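Local atomic coordinates of glycosyl transferase family 8 (Streptococcus pneumoniae, PDB entry 5GVV), a protein that transfers galactose from UDP-galactose to the terminal glucose of the already glycosylated serine-rich repeat protein PsrP, as a step in its O-glycosylation. Residues N3-I17 against N31-P44. Sequence-based numbering, arbitrary orientation.
Sequences NTKRAVVFAGDYAYI and NSHLKIYLLNQDIP. With UDP (uridine-5'-diphosphate), chain D.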
loop_
_atom_site.group_PDB
_atom_site.type_symbol
_atom_site.label_atom_id
_atom_site.label_comp_id
_atom_site.label_asym_id
_atom_site.label_seq_id
_atom_site.Cartn_x
_atom_site.Cartn_y
_atom_site.Cartn_z
ATOM N N ASN A 3 14.171 12.891 28.160
ATOM C CA ASN A 3 13.279 13.259 27.063
ATOM C C ASN A 3 11.891 12.625 27.172
ATOM O O ASN A 3 11.765 11.419 27.384
ATOM C CB ASN A 3 13.911 12.904 25.717
ATOM C CG ASN A 3 14.487 14.115 25.003
ATOM O OD1 ASN A 3 13.772 14.838 24.308
ATOM N ND2 ASN A 3 15.786 14.334 25.163
ATOM N N THR A 4 10.857 13.447 27.004
ATOM C CA THR A 4 9.472 13.010 27.175
ATOM C C THR A 4 8.809 12.705 25.827
ATOM O O THR A 4 9.193 13.272 24.802
ATOM C CB THR A 4 8.648 14.083 27.915
ATOM O OG1 THR A 4 9.451 14.685 28.939
ATOM C CG2 THR A 4 7.404 13.475 28.546
ATOM N N LYS A 5 7.817 11.814 25.833
ATOM C CA LYS A 5 7.100 11.441 24.611
ATOM C C LYS A 5 5.967 12.410 24.269
ATOM O O LYS A 5 5.260 12.900 25.156
ATOM C CB LYS A 5 6.525 10.028 24.724
ATOM C CG LYS A 5 7.546 8.898 24.676
ATOM C CD LYS A 5 6.821 7.555 24.586
ATOM C CE LYS A 5 7.780 6.380 24.598
ATOM N NZ LYS A 5 8.469 6.221 25.910
ATOM N N ARG A 6 5.796 12.672 22.977
ATOM C CA ARG A 6 4.711 13.523 22.499
ATOM C C ARG A 6 3.610 12.662 21.872
ATOM O O ARG A 6 3.865 11.905 20.936
ATOM C CB ARG A 6 5.230 14.557 21.490
ATOM C CG ARG A 6 6.105 15.659 22.098
ATOM C CD ARG A 6 7.558 15.219 22.306
ATOM N NE ARG A 6 8.214 14.877 21.046
ATOM C CZ ARG A 6 8.798 15.764 20.242
ATOM N NH1 ARG A 6 9.370 15.369 19.114
ATOM N NH2 ARG A 6 8.800 17.055 20.556
ATOM N N ALA A 7 2.391 12.776 22.393
ATOM C CA ALA A 7 1.275 11.934 21.947
ATOM C C ALA A 7 0.602 12.429 20.661
ATOM O O ALA A 7 0.203 13.598 20.558
ATOM C CB ALA A 7 0.249 11.793 23.056
ATOM N N VAL A 8 0.466 11.523 19.692
ATOM C CA VAL A 8 -0.114 11.835 18.386
ATOM C C VAL A 8 -1.080 10.721 17.991
ATOM O O VAL A 8 -0.790 9.542 18.211
ATOM C CB VAL A 8 0.984 11.950 17.309
ATOM C CG1 VAL A 8 0.373 12.223 15.933
ATOM C CG2 VAL A 8 1.979 13.041 17.670
ATOM N N VAL A 9 -2.229 11.077 17.421
ATOM C CA VAL A 9 -3.199 10.050 17.036
ATOM C C VAL A 9 -3.634 10.162 15.570
ATOM O O VAL A 9 -3.963 11.253 15.091
ATOM C CB VAL A 9 -4.423 10.009 18.003
ATOM C CG1 VAL A 9 -5.079 11.372 18.120
ATOM C CG2 VAL A 9 -5.427 8.967 17.554
ATOM N N PHE A 10 -3.576 9.039 14.855
ATOM C CA PHE A 10 -4.127 8.944 13.503
ATOM C C PHE A 10 -5.326 8.004 13.541
ATOM O O PHE A 10 -5.514 7.265 14.515
ATOM C CB PHE A 10 -3.104 8.368 12.514
ATOM C CG PHE A 10 -1.905 9.248 12.269
ATOM C CD1 PHE A 10 -0.805 9.194 13.116
ATOM C CD2 PHE A 10 -1.859 10.094 11.166
ATOM C CE1 PHE A 10 0.310 9.995 12.887
ATOM C CE2 PHE A 10 -0.746 10.894 10.924
ATOM C CZ PHE A 10 0.338 10.841 11.788
ATOM N N ALA A 11 -6.123 8.017 12.477
ATOM C CA ALA A 11 -7.279 7.127 12.364
ATOM C C ALA A 11 -7.466 6.725 10.908
ATOM O O ALA A 11 -7.584 7.587 10.035
ATOM C CB ALA A 11 -8.528 7.818 12.877
ATOM N N GLY A 12 -7.493 5.424 10.633
ATOM C CA GLY A 12 -7.653 4.983 9.261
ATOM C C GLY A 12 -7.756 3.482 9.105
ATOM O O GLY A 12 -7.333 2.724 9.985
ATOM N N ASP A 13 -8.324 3.050 7.983
ATOM C CA ASP A 13 -8.461 1.624 7.697
ATOM C C ASP A 13 -7.283 1.111 6.875
ATOM O O ASP A 13 -6.464 1.897 6.393
ATOM C CB ASP A 13 -9.784 1.342 6.971
ATOM C CG ASP A 13 -9.886 2.057 5.630
ATOM O OD1 ASP A 13 -9.381 3.193 5.506
ATOM O OD2 ASP A 13 -10.482 1.480 4.695
ATOM N N TYR A 14 -7.217 -0.211 6.715
ATOM C CA TYR A 14 -6.142 -0.880 5.988
ATOM C C TYR A 14 -6.073 -0.414 4.535
ATOM O O TYR A 14 -5.000 -0.366 3.940
ATOM C CB TYR A 14 -6.384 -2.393 6.037
ATOM C CG TYR A 14 -5.243 -3.277 5.566
ATOM C CD1 TYR A 14 -3.926 -2.835 5.557
ATOM C CD2 TYR A 14 -5.496 -4.576 5.144
ATOM C CE1 TYR A 14 -2.891 -3.673 5.123
ATOM C CE2 TYR A 14 -4.481 -5.408 4.712
ATOM C CZ TYR A 14 -3.184 -4.955 4.703
ATOM O OH TYR A 14 -2.190 -5.810 4.275
ATOM N N ALA A 15 -7.223 -0.077 3.960
ATOM C CA ALA A 15 -7.268 0.352 2.566
ATOM C C ALA A 15 -6.542 1.678 2.393
ATOM O O ALA A 15 -6.126 2.026 1.290
ATOM C CB ALA A 15 -8.707 0.461 2.086
ATOM N N TYR A 16 -6.397 2.411 3.494
ATOM C CA TYR A 16 -5.729 3.706 3.493
ATOM C C TYR A 16 -4.307 3.572 4.047
ATOM O O TYR A 16 -3.665 4.573 4.372
ATOM C CB TYR A 16 -6.531 4.675 4.369
ATOM C CG TYR A 16 -6.753 6.063 3.802
ATOM C CD1 TYR A 16 -7.528 6.264 2.664
ATOM C CD2 TYR A 16 -6.220 7.181 4.432
ATOM C CE1 TYR A 16 -7.745 7.545 2.158
ATOM C CE2 TYR A 16 -6.430 8.462 3.932
ATOM C CZ TYR A 16 -7.191 8.634 2.798
ATOM O OH TYR A 16 -7.404 9.906 2.309
ATOM N N ILE A 17 -3.800 2.344 4.147
ATOM C CA ILE A 17 -2.496 2.127 4.781
ATOM C C ILE A 17 -1.337 2.894 4.117
ATOM O O ILE A 17 -0.415 3.342 4.815
ATOM C CB ILE A 17 -2.159 0.615 4.911
ATOM C CG1 ILE A 17 -1.025 0.399 5.920
ATOM C CG2 ILE A 17 -1.810 0.014 3.550
ATOM C CD1 ILE A 17 -1.423 0.702 7.368
ATOM N N ASN A 31 10.355 14.596 13.591
ATOM C CA ASN A 31 10.023 14.623 15.011
ATOM C C ASN A 31 10.282 13.275 15.686
ATOM O O ASN A 31 9.757 12.245 15.253
ATOM C CB ASN A 31 8.554 15.020 15.215
ATOM C CG ASN A 31 8.216 16.369 14.599
ATOM O OD1 ASN A 31 8.194 17.397 15.287
ATOM N ND2 ASN A 31 7.945 16.371 13.297
ATOM N N SER A 32 11.095 13.277 16.738
ATOM C CA SER A 32 11.370 12.057 17.496
ATOM C C SER A 32 10.527 12.000 18.768
ATOM O O SER A 32 9.741 12.913 19.044
ATOM C CB SER A 32 12.856 11.968 17.848
ATOM O OG SER A 32 13.289 13.117 18.562
ATOM N N HIS A 33 10.690 10.920 19.532
ATOM C CA HIS A 33 9.989 10.728 20.802
ATOM C C HIS A 33 8.478 10.874 20.679
ATOM O O HIS A 33 7.857 11.673 21.391
ATOM C CB HIS A 33 10.526 11.690 21.864
ATOM C CG HIS A 33 11.983 11.512 22.156
ATOM N ND1 HIS A 33 12.973 12.034 21.353
ATOM C CD2 HIS A 33 12.617 10.867 23.165
ATOM C CE1 HIS A 33 14.155 11.720 21.854
ATOM N NE2 HIS A 33 13.966 11.008 22.950
ATOM N N LEU A 34 7.885 10.096 19.781
ATOM C CA LEU A 34 6.450 10.195 19.544
ATOM C C LEU A 34 5.705 8.956 20.032
ATOM O O LEU A 34 6.050 7.826 19.669
ATOM C CB LEU A 34 6.181 10.413 18.055
ATOM C CG LEU A 34 6.975 11.528 17.381
ATOM C CD1 LEU A 34 6.786 11.455 15.883
ATOM C CD2 LEU A 34 6.547 12.887 17.892
ATOM N N LYS A 35 4.690 9.168 20.861
ATOM C CA LYS A 35 3.785 8.088 21.214
ATOM C C LYS A 35 2.597 8.191 20.273
ATOM O O LYS A 35 1.730 9.057 20.435
ATOM C CB LYS A 35 3.337 8.199 22.669
ATOM C CG LYS A 35 2.471 7.038 23.134
ATOM C CD LYS A 35 2.194 7.151 24.620
ATOM C CE LYS A 35 1.309 6.023 25.121
ATOM N NZ LYS A 35 0.961 6.260 26.553
ATOM N N ILE A 36 2.579 7.321 19.268
ATOM C CA ILE A 36 1.561 7.375 18.228
ATOM C C ILE A 36 0.448 6.355 18.459
ATOM O O ILE A 36 0.700 5.150 18.543
ATOM C CB ILE A 36 2.181 7.141 16.835
ATOM C CG1 ILE A 36 3.145 8.282 16.485
ATOM C CG2 ILE A 36 1.095 7.032 15.778
ATOM C CD1 ILE A 36 3.889 8.082 15.186
ATOM N N TYR A 37 -0.785 6.844 18.553
ATOM C CA TYR A 37 -1.952 5.970 18.583
ATOM C C TYR A 37 -2.501 5.861 17.164
ATOM O O TYR A 37 -2.525 6.852 16.431
ATOM C CB TYR A 37 -3.040 6.546 19.494
ATOM C CG TYR A 37 -2.675 6.662 20.959
ATOM C CD1 TYR A 37 -3.162 5.748 21.885
ATOM C CD2 TYR A 37 -1.872 7.700 21.425
ATOM C CE1 TYR A 37 -2.849 5.851 23.229
ATOM C CE2 TYR A 37 -1.554 7.812 22.779
ATOM C CZ TYR A 37 -2.048 6.880 23.672
ATOM O OH TYR A 37 -1.742 6.970 25.019
ATOM N N LEU A 38 -2.926 4.665 16.765
ATOM C CA LEU A 38 -3.571 4.507 15.462
ATOM C C LEU A 38 -4.901 3.788 15.604
ATOM O O LEU A 38 -4.946 2.578 15.852
ATOM C CB LEU A 38 -2.669 3.759 14.477
ATOM C CG LEU A 38 -3.269 3.423 13.107
ATOM C CD1 LEU A 38 -3.805 4.673 12.441
ATOM C CD2 LEU A 38 -2.222 2.757 12.219
ATOM N N LEU A 39 -5.987 4.539 15.456
ATOM C CA LEU A 39 -7.324 3.964 15.532
ATOM C C LEU A 39 -7.655 3.246 14.226
ATOM O O LEU A 39 -7.557 3.832 13.145
ATOM C CB LEU A 39 -8.359 5.052 15.833
ATOM C CG LEU A 39 -8.607 5.366 17.315
ATOM C CD1 LEU A 39 -7.369 5.945 17.970
ATOM C CD2 LEU A 39 -9.808 6.301 17.505
ATOM N N ASN A 40 -8.019 1.972 14.322
ATOM C CA ASN A 40 -8.313 1.175 13.133
ATOM C C ASN A 40 -9.149 -0.048 13.482
ATOM O O ASN A 40 -9.335 -0.360 14.657
ATOM C CB ASN A 40 -7.014 0.730 12.450
ATOM C CG ASN A 40 -6.274 -0.349 13.237
ATOM O OD1 ASN A 40 -6.216 -1.510 12.822
ATOM N ND2 ASN A 40 -5.692 0.034 14.370
ATOM N N GLN A 41 -9.648 -0.738 12.459
ATOM C CA GLN A 41 -10.411 -1.967 12.662
ATOM C C GLN A 41 -9.702 -3.164 12.062
ATOM O O GLN A 41 -9.777 -4.270 12.596
ATOM C CB GLN A 41 -11.783 -1.876 11.993
ATOM C CG GLN A 41 -12.714 -0.801 12.511
ATOM C CD GLN A 41 -14.118 -0.959 11.952
ATOM O OE1 GLN A 41 -14.490 -0.311 10.972
ATOM N NE2 GLN A 41 -14.900 -1.835 12.567
ATOM N N ASP A 42 -9.017 -2.949 10.943
ATOM C CA ASP A 42 -8.587 -4.075 10.119
ATOM C C ASP A 42 -7.120 -4.083 9.694
ATOM O O ASP A 42 -6.747 -4.850 8.809
ATOM C CB ASP A 42 -9.481 -4.167 8.878
ATOM C CG ASP A 42 -9.375 -2.934 7.988
ATOM O OD1 ASP A 42 -8.905 -1.870 8.460
ATOM O OD2 ASP A 42 -9.772 -3.032 6.811
ATOM N N ILE A 43 -6.283 -3.257 10.315
ATOM C CA ILE A 43 -4.859 -3.259 9.977
ATOM C C ILE A 43 -4.145 -4.483 10.567
ATOM O O ILE A 43 -4.236 -4.747 11.773
ATOM C CB ILE A 43 -4.156 -1.951 10.394
ATOM C CG1 ILE A 43 -4.837 -0.744 9.741
ATOM C CG2 ILE A 43 -2.685 -1.974 9.994
ATOM C CD1 ILE A 43 -4.217 0.591 10.131
ATOM N N PRO A 44 -3.446 -5.243 9.708
ATOM C CA PRO A 44 -2.742 -6.469 10.105
ATOM C C PRO A 44 -1.695 -6.248 11.192
ATOM O O PRO A 44 -0.989 -5.238 11.172
ATOM C CB PRO A 44 -2.063 -6.907 8.807
ATOM C CG PRO A 44 -2.982 -6.418 7.737
ATOM C CD PRO A 44 -3.459 -5.076 8.241
HETATM N N1 UDP D . -10.079 7.801 5.865
HETATM C C2 UDP D . -9.739 6.463 5.806
HETATM N N3 UDP D . -10.014 5.714 4.677
HETATM C C4 UDP D . -10.637 6.305 3.595
HETATM C C5 UDP D . -10.976 7.656 3.656
HETATM C C6 UDP D . -10.796 8.364 4.843
HETATM O O2 UDP D . -9.187 5.939 6.769
HETATM O O4 UDP D . -10.879 5.635 2.585
HETATM C "C1'" UDP D . -9.766 8.569 7.090
HETATM C "C2'" UDP D . -8.391 9.203 6.951
HETATM O "O2'" UDP D . -7.746 9.256 8.204
HETATM C "C3'" UDP D . -8.696 10.613 6.501
HETATM C "C4'" UDP D . -10.026 10.886 7.193
HETATM O "O4'" UDP D . -10.688 9.634 7.259
HETATM O "O3'" UDP D . -7.680 11.506 6.906
HETATM C "C5'" UDP D . -10.876 11.915 6.452
HETATM O "O5'" UDP D . -10.686 11.741 5.064
HETATM P PA UDP D . -10.141 12.978 4.199
HETATM O O1A UDP D . -8.823 13.336 4.763
HETATM O O2A UDP D . -10.051 12.613 2.765
HETATM O O3A UDP D . -11.218 14.164 4.415
HETATM P PB UDP D . -10.874 15.724 4.171
HETATM O O1B UDP D . -11.931 16.578 4.762
HETATM O O2B UDP D . -10.839 15.967 2.710
HETATM O O3B UDP D . -9.559 16.055 4.772
HETATM O O HOH W 1 9.632 17.961 17.569
HETATM O O HOH W 2 -9.994 -1.295 4.938
#
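Strands 6-11 and 34-40 pair in parallel, from Arg-6 N on His-33 O (2.8 Å) to Gly-12 N on Leu-39 O (3.0 Å). At the N-terminal end the Arg-6 chain, bent at chi2 and chi3, curls back: NE bonds to His-33 O (3.2 Å) from above its carbonyl plane, and NH1 reaches Ser-32 O. His-33 O thus accepts twice, while the Asn-3 amide stacks over the His-33 imidazole, planes 24° apart. At the other end, Tyr-14 N donates to Asp-42 OD1 (2.9 Å) on the syn side but tilted out of the carboxylate plane. CG anti to the backbone N (chi1 -169°) lays the Tyr-14 ring against Pro-44, whose CD sits 3.3 Å from the ring centroid, a CH-pi contact; Tyr-14 OH bonds to Trp-235 O of the second subunit. Beside it, Asp-13 OD1 accepts from UDP N3 (2.7 Å), and a water links Asp-13 OD2 to Asp-42 OD2. Asn-40 OD1 accepts from Ile-43 N (3.1 Å), an Asx motif closing the turn that carries Asp-42. With helix 17-30 as the crossover, the strands make a beta-alpha-beta unit of the GT-A nucleotide-binding fold: that helix packs on Val-8 and Phe-10, helix 45-57 on Ile-36 and Leu-38, and strands 101-105 and 61-66 flank the pair.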